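Local atomic coordinates of LPXTG-motif cell wall anchor domain protein (Mobiluncus mulieris, PDB entry 5U5O), a protein that probably mediates bacterial adhesion as part of a giant surface protein, this fragment comprising two Ig-like domains containing intramolecular disulfide, isopeptide and ester cross-links. Residues A[33-38]-A[70-75]; A[106-111]-A[118-123]; A[192-197]-A[235-240]; A[255-258]-A[264-267]. One frame throughout, in Å; residues are numbered along the deposited sequence.

Contacts 1 and 2 belong to the first domain, contacts 3 and 4 to the second, and contact 1 lies about 71 Å from contact 3 between centres. Contact 1 is buried and wholly apolar: valines and a leucine meeting across the sandwich. Contact 2 is also buried and apolar, but a short helix rather than a strand supplies one side, and a backbone carbonyl joins in. Contact 3, also buried, again sets a helix against a strand, with a glutamine amide bonding to main chain. Contact 4, only partly buried, is strand-edge pairing with valines beneath it. Contacts 3 and 4 reach one sheet, and contacts 1 and 2 likewise share a sheet.

Contact 1: A[33-38]-A[70-75]; sequences VRLYNV and VKVTAS
This is a buried, purely apolar contact at one end of the first domain, where Leu35 and Val38 face Val72 with no hydrogen bond between them. Val72 does most of the work on its side. Its methyl CG1 lies anti to the backbone N (chi1 174°), and both methyls meet segment 33-38: CG1 and CG2 of Val72 each sit 3.9 Å from Val38 CG2, while CG2 of Val72 also comes to 4.2 Å from Leu35 CD1. The side chains of Val38 and Val72 meet at about a right angle, and a single methyl of Val38 rests against the fork of Val72. Leu35 arrives more slantwise and offers its CD1 branch. Val70, modelled in two conformers, comes near that same methyl only loosely and doubtfully. The strands concerned come from opposite sheets of an Ig-like beta sandwich: 26-36 pairs with 94-104, and 64-71 pairs with 43-52. The interior between the sheets is completed here by Tyr95, Tyr44 and Leu126. The strand of segment 33-38 ends at Tyr36, and Asn37 just after it takes left-handed helical angles (phi 60°). This bends the chain so that Val38, three residues after Leu35, also points inward. On the opposite side of the strand, Glu84 is shared by Tyr36 and Arg34, accepting a hydrogen bond from the tyrosine OH and forming a salt bridge with the arginine.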
# COMPACT_ATOMS: atom_id res chain seq x y z
N VAL A 33 4.20 -18.27 16.10
CA VAL A 33 5.08 -19.38 15.71
C VAL A 33 4.52 -20.72 16.19
O VAL A 33 4.14 -20.87 17.33
CB VAL A 33 6.48 -19.14 16.27
CG1 VAL A 33 7.41 -20.26 15.80
CG2 VAL A 33 7.01 -17.76 15.84
N ARG A 34 4.43 -21.65 15.24
CA ARG A 34 3.88 -22.99 15.48
C ARG A 34 5.03 -24.01 15.34
O ARG A 34 5.64 -24.11 14.28
CB ARG A 34 2.77 -23.26 14.46
CG ARG A 34 1.71 -22.18 14.34
CD ARG A 34 0.61 -22.37 15.36
NE ARG A 34 -0.30 -23.48 15.00
CZ ARG A 34 -1.39 -23.83 15.68
NH1 ARG A 34 -1.75 -23.13 16.75
NH2 ARG A 34 -2.15 -24.86 15.30
N LEU A 35 5.32 -24.67 16.45
CA LEU A 35 6.40 -25.65 16.49
C LEU A 35 5.81 -27.05 16.44
O LEU A 35 4.95 -27.40 17.22
CB LEU A 35 7.22 -25.51 17.75
CG LEU A 35 7.82 -24.12 17.99
CD1 LEU A 35 8.58 -24.08 19.31
CD2 LEU A 35 8.71 -23.65 16.86
N TYR A 36 6.29 -27.86 15.48
CA TYR A 36 5.70 -29.18 15.15
C TYR A 36 6.61 -30.32 15.59
O TYR A 36 7.77 -30.31 15.23
CB TYR A 36 5.46 -29.30 13.65
CG TYR A 36 4.68 -28.15 13.07
CD1 TYR A 36 3.45 -27.80 13.60
CD2 TYR A 36 5.16 -27.45 12.00
CE1 TYR A 36 2.72 -26.75 13.08
CE2 TYR A 36 4.45 -26.36 11.47
CZ TYR A 36 3.22 -26.06 12.01
OH TYR A 36 2.49 -24.98 11.50
N ASN A 37 6.08 -31.15 16.48
CA ASN A 37 6.80 -32.40 16.86
C ASN A 37 8.16 -32.10 17.47
O ASN A 37 9.14 -32.83 17.25
CB ASN A 37 6.87 -33.41 15.69
CG ASN A 37 5.53 -33.98 15.38
OD1 ASN A 37 4.65 -34.03 16.23
ND2 ASN A 37 5.40 -34.53 14.18
N VAL A 38 8.20 -31.05 18.30
CA VAL A 38 9.36 -30.70 19.09
C VAL A 38 9.26 -31.42 20.43
O VAL A 38 8.21 -31.96 20.79
CB VAL A 38 9.47 -29.17 19.30
CG1 VAL A 38 9.99 -28.52 18.03
CG2 VAL A 38 8.15 -28.52 19.74
N VAL A 70 13.22 -20.62 23.30
CA VAL A 70 11.94 -21.16 23.77
C VAL A 70 12.17 -22.53 24.39
O VAL A 70 12.70 -23.42 23.73
CB VAL A 70 10.95 -21.36 22.61
CG1 VAL A 70 9.68 -22.04 23.10
CG2 VAL A 70 10.63 -20.04 21.93
N LYS A 71 11.78 -22.70 25.65
CA LYS A 71 11.81 -24.00 26.30
C LYS A 71 10.42 -24.57 26.18
O LYS A 71 9.46 -24.08 26.73
CB LYS A 71 12.25 -23.90 27.76
CG LYS A 71 12.50 -25.29 28.34
CD LYS A 71 13.11 -25.23 29.73
CE LYS A 71 13.44 -26.62 30.22
NZ LYS A 71 14.10 -26.57 31.54
N VAL A 72 10.32 -25.65 25.40
CA VAL A 72 9.01 -26.16 25.05
C VAL A 72 8.37 -26.85 26.24
O VAL A 72 9.04 -27.63 26.95
CB VAL A 72 9.13 -27.12 23.86
CG1 VAL A 72 7.80 -27.81 23.56
CG2 VAL A 72 9.62 -26.33 22.65
N THR A 73 7.09 -26.57 26.48
CA THR A 73 6.35 -27.16 27.59
C THR A 73 4.90 -27.45 27.19
O THR A 73 4.38 -26.87 26.24
CB THR A 73 6.43 -26.24 28.83
OG1 THR A 73 5.93 -26.96 29.97
CG2 THR A 73 5.64 -24.96 28.62
N ALA A 74 4.28 -28.39 27.89
CA ALA A 74 2.92 -28.83 27.59
C ALA A 74 1.89 -27.71 27.53
O ALA A 74 0.99 -27.75 26.72
CB ALA A 74 2.47 -29.90 28.59
N SER A 75 2.04 -26.69 28.37
CA SER A 75 1.08 -25.58 28.37
C SER A 75 1.06 -24.79 27.06
O SER A 75 0.12 -24.07 26.80
CB SER A 75 1.37 -24.61 29.52
OG SER A 75 2.58 -23.96 29.27

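Contact 2: A[106-111]-A[118-123]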
# COMPACT_ATOMS: atom_id res chain seq x y z
N GLU A 106 8.29 4.46 7.24
CA GLU A 106 9.16 5.03 6.20
C GLU A 106 10.04 4.01 5.46
O GLU A 106 10.44 4.26 4.33
CB GLU A 106 10.01 6.19 6.75
CG GLU A 106 11.08 5.81 7.76
CD GLU A 106 12.10 6.91 8.03
OE1 GLU A 106 12.00 8.01 7.44
OE2 GLU A 106 13.00 6.67 8.85
N ASP A 107 10.34 2.87 6.10
CA ASP A 107 11.03 1.77 5.41
C ASP A 107 10.14 1.04 4.40
O ASP A 107 10.66 0.32 3.54
CB ASP A 107 11.61 0.77 6.42
CG ASP A 107 12.77 1.34 7.21
OD1 ASP A 107 13.23 2.46 6.91
OD2 ASP A 107 13.23 0.65 8.14
N LEU A 108 8.83 1.21 4.52
CA LEU A 108 7.88 0.72 3.52
C LEU A 108 7.60 1.75 2.43
O LEU A 108 7.62 1.43 1.24
CB LEU A 108 6.57 0.30 4.21
CG LEU A 108 6.69 -0.86 5.20
CD1 LEU A 108 5.40 -1.04 5.98
CD2 LEU A 108 7.07 -2.15 4.48
N THR A 109 7.32 2.98 2.83
CA THR A 109 6.96 4.02 1.87
C THR A 109 8.16 4.65 1.16
O THR A 109 7.99 5.27 0.10
CB THR A 109 6.20 5.17 2.55
OG1 THR A 109 7.06 5.83 3.49
CG2 THR A 109 4.94 4.67 3.25
N LYS A 110 9.34 4.58 1.78
CA LYS A 110 10.53 5.32 1.34
C LYS A 110 10.29 6.84 1.29
O LYS A 110 10.98 7.55 0.56
CB LYS A 110 11.03 4.81 -0.02
CG LYS A 110 11.07 3.30 -0.18
CD LYS A 110 11.98 2.64 0.84
CE LYS A 110 12.02 1.13 0.67
NZ LYS A 110 13.01 0.50 1.59
N ASN A 111 9.33 7.33 2.09
CA ASN A 111 8.85 8.72 2.01
C ASN A 111 8.45 9.19 0.60
O ASN A 111 8.62 10.38 0.26
CB ASN A 111 9.88 9.66 2.65
CG ASN A 111 10.17 9.30 4.09
OD1 ASN A 111 11.32 9.07 4.47
ND2 ASN A 111 9.12 9.26 4.91
N ILE A 118 1.66 -3.22 -0.95
CA ILE A 118 3.00 -3.79 -0.80
C ILE A 118 2.82 -5.14 -0.11
O ILE A 118 2.26 -5.21 0.98
CB ILE A 118 3.94 -2.89 0.03
CG1 ILE A 118 4.08 -1.52 -0.64
CG2 ILE A 118 5.31 -3.55 0.19
CD1 ILE A 118 4.54 -0.42 0.31
N ALA A 119 3.25 -6.21 -0.78
CA ALA A 119 3.17 -7.56 -0.22
C ALA A 119 4.35 -7.83 0.70
O ALA A 119 5.52 -7.70 0.29
CB ALA A 119 3.12 -8.61 -1.32
N LEU A 120 4.04 -8.23 1.93
CA LEU A 120 5.05 -8.65 2.90
C LEU A 120 4.92 -10.13 3.27
O LEU A 120 3.84 -10.70 3.20
CB LEU A 120 4.92 -7.82 4.18
CG LEU A 120 4.88 -6.31 3.99
CD1 LEU A 120 4.71 -5.60 5.33
CD2 LEU A 120 6.15 -5.80 3.31
N VAL A 121 6.01 -10.69 3.77
CA VAL A 121 5.99 -12.08 4.20
C VAL A 121 7.00 -12.29 5.32
O VAL A 121 8.09 -11.72 5.30
CB VAL A 121 6.20 -13.04 3.00
CG1 VAL A 121 7.59 -12.84 2.39
CG2 VAL A 121 5.94 -14.50 3.38
N VAL A 122 6.63 -13.15 6.27
CA VAL A 122 7.46 -13.55 7.40
C VAL A 122 8.13 -14.90 7.08
O VAL A 122 7.48 -15.82 6.55
CB VAL A 122 6.60 -13.74 8.65
CG1 VAL A 122 7.38 -14.38 9.79
CG2 VAL A 122 6.05 -12.39 9.07
N TYR A 123 9.44 -14.97 7.32
CA TYR A 123 10.24 -16.20 7.26
C TYR A 123 10.59 -16.55 8.69
O TYR A 123 10.72 -15.67 9.55
CB TYR A 123 11.51 -15.90 6.47
CG TYR A 123 11.38 -16.00 4.95
CD1 TYR A 123 10.16 -15.85 4.28
CD2 TYR A 123 12.51 -16.29 4.18
CE1 TYR A 123 10.07 -15.97 2.90
CE2 TYR A 123 12.43 -16.40 2.80
CZ TYR A 123 11.21 -16.24 2.17
OH TYR A 123 11.15 -16.36 0.80
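The peptide group joining Leu108 to Thr109 presents one face to Ile118, whose terminal methyl CD1 lies above the plane, 3.7 Å from Leu108 O. Rings take no part across this contact; the ring of Tyr123, farther along the strand, meets Tyr51 edge-to-face instead. In the Ig-like sandwich of the first domain, helix 105-109 belongs to the connection from strand 94-104 of one sheet to strand 118-127 of the other, and Leu108 is the residue it turns toward the strand. The isobutyl group of Leu108 leans obliquely on that of Leu120, with CD2 of Leu108 3.9 Å from CD2 of Leu120. Ile118 and Leu120, two apart on the strand, both face the helix; Ile118 also rests on Glu52, Leu120 on Leu50, and Leu108 on Leu63. The helix closes just past this leucine. Lys110 leaves it with a positive phi of 58°, while its N still bonds to Glu106 O. Thr109 then forms an ST turn, its OG1 accepting from Asn111 N at 3.1 Å. Lys110 folds its side chain back along the helix, and its NZ reaches Asp107 O at 3.1 Å, tilted 29° from the carbonyl plane.

Contact 3: A[192-197]-A[235-240]; sequences ASYKFT and QGAVNQ
The side-chain amide of Gln240 faces the main chain of Ser193 and grips it twice. OE1 of Gln240 accepts from Ser193 N at 2.9 Å in a nearly straight bond (170° at the hydrogen), and NE2 of Gln240 donates to Ser193 O, also at 2.9 Å but from above the carbonyl plane (36° out of it), off the lone pairs. In the second domain, strand 193-200 pairs with 226-232 in a beta sandwich, and helix 234-241 follows that partner strand as part of the link to strand 244-251 of the other sheet. The backbone ladder between the strands runs through Thr197 with Ser231 and Lys195 with Asp233. At Ser193 the helix has taken over from the strand, and Gln240 stands in for the next peptide of the ladder. The glutamine can do this because its chain runs extended beyond CG (chi2 172°), carrying the amide from the helix to the strand. NE2 of Gln240 also donates to Gly236 O, one turn back in the helix, at 3.0 Å. Both acceptors lie close to the amide plane, so the group is fixed in rotation by three bonds. Beside this polar clasp, the ring of Tyr194 meets the helix edge-on. Ala237 CB sits in the ring plane, 3.8 Å from Tyr194 CD1, while Lys175 makes a cation-pi contact with the ring. The same OE1 of Gln240 also lies 3.3 Å from Ala192 CA, just before the serine N it binds.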
# COMPACT_ATOMS: atom_id res chain seq x y z
N ALA A 192 -23.10 22.77 -25.58
CA ALA A 192 -21.67 22.91 -25.69
C ALA A 192 -21.01 21.81 -24.87
O ALA A 192 -21.45 21.49 -23.76
CB ALA A 192 -21.21 24.28 -25.20
N SER A 193 -19.96 21.22 -25.44
CA SER A 193 -19.27 20.09 -24.85
C SER A 193 -17.78 20.38 -24.73
O SER A 193 -17.14 20.69 -25.72
CB SER A 193 -19.48 18.89 -25.76
OG SER A 193 -18.73 17.77 -25.36
N TYR A 194 -17.27 20.35 -23.51
CA TYR A 194 -15.93 20.79 -23.21
C TYR A 194 -15.05 19.58 -22.90
O TYR A 194 -15.35 18.81 -21.99
CB TYR A 194 -15.97 21.78 -22.03
CG TYR A 194 -16.90 23.00 -22.29
CD1 TYR A 194 -16.47 24.05 -23.09
CD2 TYR A 194 -18.21 22.99 -21.85
CE1 TYR A 194 -17.29 25.14 -23.34
CE2 TYR A 194 -19.05 24.12 -22.08
CZ TYR A 194 -18.58 25.14 -22.87
OH TYR A 194 -19.35 26.28 -23.16
N LYS A 195 -13.98 19.46 -23.66
CA LYS A 195 -13.14 18.26 -23.61
C LYS A 195 -11.98 18.44 -22.66
O LYS A 195 -11.26 19.44 -22.75
CB LYS A 195 -12.60 17.94 -24.99
CG LYS A 195 -11.75 16.69 -25.01
CD LYS A 195 -11.13 16.49 -26.38
CE LYS A 195 -10.06 15.41 -26.37
NZ LYS A 195 -9.58 15.12 -27.75
N PHE A 196 -11.79 17.45 -21.79
CA PHE A 196 -10.73 17.46 -20.81
C PHE A 196 -9.93 16.17 -20.85
O PHE A 196 -10.44 15.09 -21.20
CB PHE A 196 -11.29 17.61 -19.41
CG PHE A 196 -11.79 19.00 -19.13
CD1 PHE A 196 -10.93 19.97 -18.64
CD2 PHE A 196 -13.10 19.33 -19.38
CE1 PHE A 196 -11.39 21.26 -18.39
CE2 PHE A 196 -13.57 20.62 -19.16
CZ PHE A 196 -12.70 21.57 -18.64
N THR A 197 -8.67 16.29 -20.47
CA THR A 197 -7.79 15.16 -20.22
C THR A 197 -7.16 15.34 -18.86
O THR A 197 -6.58 16.40 -18.58
CB THR A 197 -6.70 15.06 -21.30
OG1 THR A 197 -7.34 15.04 -22.58
CG2 THR A 197 -5.87 13.82 -21.15
N GLN A 235 -9.30 25.35 -27.80
CA GLN A 235 -9.73 25.73 -29.14
C GLN A 235 -11.10 25.15 -29.45
O GLN A 235 -11.92 25.81 -30.09
CB GLN A 235 -8.72 25.28 -30.21
CG GLN A 235 -9.01 25.82 -31.60
CD GLN A 235 -8.96 27.34 -31.66
OE1 GLN A 235 -7.94 27.94 -31.32
NE2 GLN A 235 -10.05 27.95 -32.09
N GLY A 236 -11.36 23.93 -28.98
CA GLY A 236 -12.68 23.33 -29.14
C GLY A 236 -13.76 24.15 -28.45
O GLY A 236 -14.87 24.27 -28.97
N ALA A 237 -13.46 24.68 -27.27
CA ALA A 237 -14.38 25.56 -26.56
C ALA A 237 -14.62 26.88 -27.32
O ALA A 237 -15.76 27.29 -27.51
CB ALA A 237 -13.86 25.83 -25.17
N VAL A 238 -13.54 27.49 -27.78
CA VAL A 238 -13.58 28.72 -28.59
C VAL A 238 -14.40 28.51 -29.86
O VAL A 238 -15.19 29.37 -30.24
CB VAL A 238 -12.16 29.20 -28.94
CG1 VAL A 238 -12.15 30.32 -29.99
CG2 VAL A 238 -11.44 29.66 -27.68
N ASN A 239 -14.22 27.36 -30.52
CA ASN A 239 -14.97 27.10 -31.74
C ASN A 239 -16.48 27.07 -31.52
O ASN A 239 -17.23 27.53 -32.37
CB ASN A 239 -14.50 25.79 -32.38
CG ASN A 239 -13.11 25.88 -32.96
OD1 ASN A 239 -12.58 26.98 -33.18
ND2 ASN A 239 -12.51 24.73 -33.23
N GLN A 240 -16.90 26.52 -30.38
CA GLN A 240 -18.31 26.42 -30.04
C GLN A 240 -18.90 27.78 -29.60
O GLN A 240 -20.00 28.11 -29.99
CB GLN A 240 -18.52 25.38 -28.97
CG GLN A 240 -18.25 23.96 -29.46
CD GLN A 240 -18.27 22.97 -28.34
OE1 GLN A 240 -19.32 22.42 -28.01
NE2 GLN A 240 -17.11 22.78 -27.68

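Contact 4: A[255-258]-A[264-267]; sequences VTVD and EAVV
Glu264 and Ala265 lead the strand in alongside Asp258. The carboxylate of Glu264 turns away from the contact to bond with Ser231, and the backbone O of Glu264 takes a hydrogen bond from Ser259 OG. Ala265 touches segment 255-258 in two ways: its CA approaches Asp258 O at 3.1 Å in a CH...O contact, and its CB packs against CG1 of Val257 at 3.6 Å. Val266 comes next and forms the bridge proper, an antiparallel hydrogen-bonded pair with Asp258. Val266 N donates to Asp258 O at 2.8 Å, and Asp258 N returns the bond to Val266 O at 3.0 Å, the latter in the carbonyl plane. Side chains of this pair share the outer face of the sheet, where Val266 also meets Thr227 and Thr229, and Asp258 bonds through OD2 to Gln260. The pairing marks a beta hairpin, strands 258-261 and 264-269, at the margin of the sheet. Val267 turns to the interior. With CG2 anti to the backbone N, that methyl is directed at the preceding loop: it lies 3.6 Å from Val255 CG1, whose side chain crosses it at about a right angle, and 3.6 Å from Thr256 O. It also reaches Val257 CG2 at 4.1 Å. Val282, Val284 and Phe249 of the other sheet continue this apolar layer, and Val267 bonds by its backbone to Cys228, half of the disulfide with Cys200. The two backbone hydrogen bonds therefore set the register of the edge, while the valines below tie the incoming loop to the sandwich interior.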
# COMPACT_ATOMS: atom_id res chain seq x y z
N VAL A 255 -7.21 24.13 -1.39
CA VAL A 255 -6.24 23.45 -2.23
C VAL A 255 -5.79 24.41 -3.32
O VAL A 255 -6.62 24.99 -4.02
CB VAL A 255 -6.85 22.17 -2.85
CG1 VAL A 255 -5.90 21.55 -3.88
CG2 VAL A 255 -7.19 21.18 -1.75
N THR A 256 -4.48 24.57 -3.49
CA THR A 256 -3.96 25.42 -4.56
C THR A 256 -4.03 24.69 -5.90
O THR A 256 -3.82 23.47 -5.99
CB THR A 256 -2.50 25.88 -4.34
OG1 THR A 256 -1.64 24.73 -4.32
CG2 THR A 256 -2.32 26.69 -3.06
N VAL A 257 -4.32 25.45 -6.94
CA VAL A 257 -4.29 24.95 -8.32
C VAL A 257 -3.45 25.92 -9.10
O VAL A 257 -3.69 27.12 -9.07
CB VAL A 257 -5.69 24.87 -8.93
CG1 VAL A 257 -5.64 24.31 -10.34
CG2 VAL A 257 -6.59 24.04 -8.05
N ASP A 258 -2.44 25.41 -9.80
CA ASP A 258 -1.55 26.23 -10.59
C ASP A 258 -1.91 26.11 -12.04
O ASP A 258 -2.18 25.02 -12.51
CB ASP A 258 -0.09 25.83 -10.38
CG ASP A 258 0.86 26.91 -10.86
OD1 ASP A 258 0.63 28.09 -10.55
OD2 ASP A 258 1.85 26.60 -11.52
N GLU A 264 -4.64 24.79 -18.82
CA GLU A 264 -3.80 23.77 -18.19
C GLU A 264 -3.69 24.04 -16.71
O GLU A 264 -3.36 25.16 -16.29
CB GLU A 264 -2.39 23.79 -18.79
CG GLU A 264 -2.33 23.52 -20.28
CD GLU A 264 -2.64 22.08 -20.64
OE1 GLU A 264 -2.50 21.19 -19.77
OE2 GLU A 264 -3.03 21.86 -21.79
N ALA A 265 -3.96 23.04 -15.88
CA ALA A 265 -3.82 23.16 -14.43
C ALA A 265 -3.00 22.01 -13.90
O ALA A 265 -2.95 20.92 -14.51
CB ALA A 265 -5.18 23.16 -13.76
N VAL A 266 -2.38 22.23 -12.76
CA VAL A 266 -1.67 21.21 -12.01
C VAL A 266 -2.17 21.28 -10.58
O VAL A 266 -2.26 22.38 -9.99
CB VAL A 266 -0.15 21.41 -12.04
CG1 VAL A 266 0.57 20.28 -11.31
CG2 VAL A 266 0.36 21.53 -13.46
N VAL A 267 -2.48 20.13 -9.98
CA VAL A 267 -2.97 20.08 -8.61
C VAL A 267 -2.39 18.84 -7.93
O VAL A 267 -2.19 17.80 -8.60
CB VAL A 267 -4.52 20.12 -8.59
CG1 VAL A 267 -5.13 18.91 -9.27
CG2 VAL A 267 -5.07 20.33 -7.19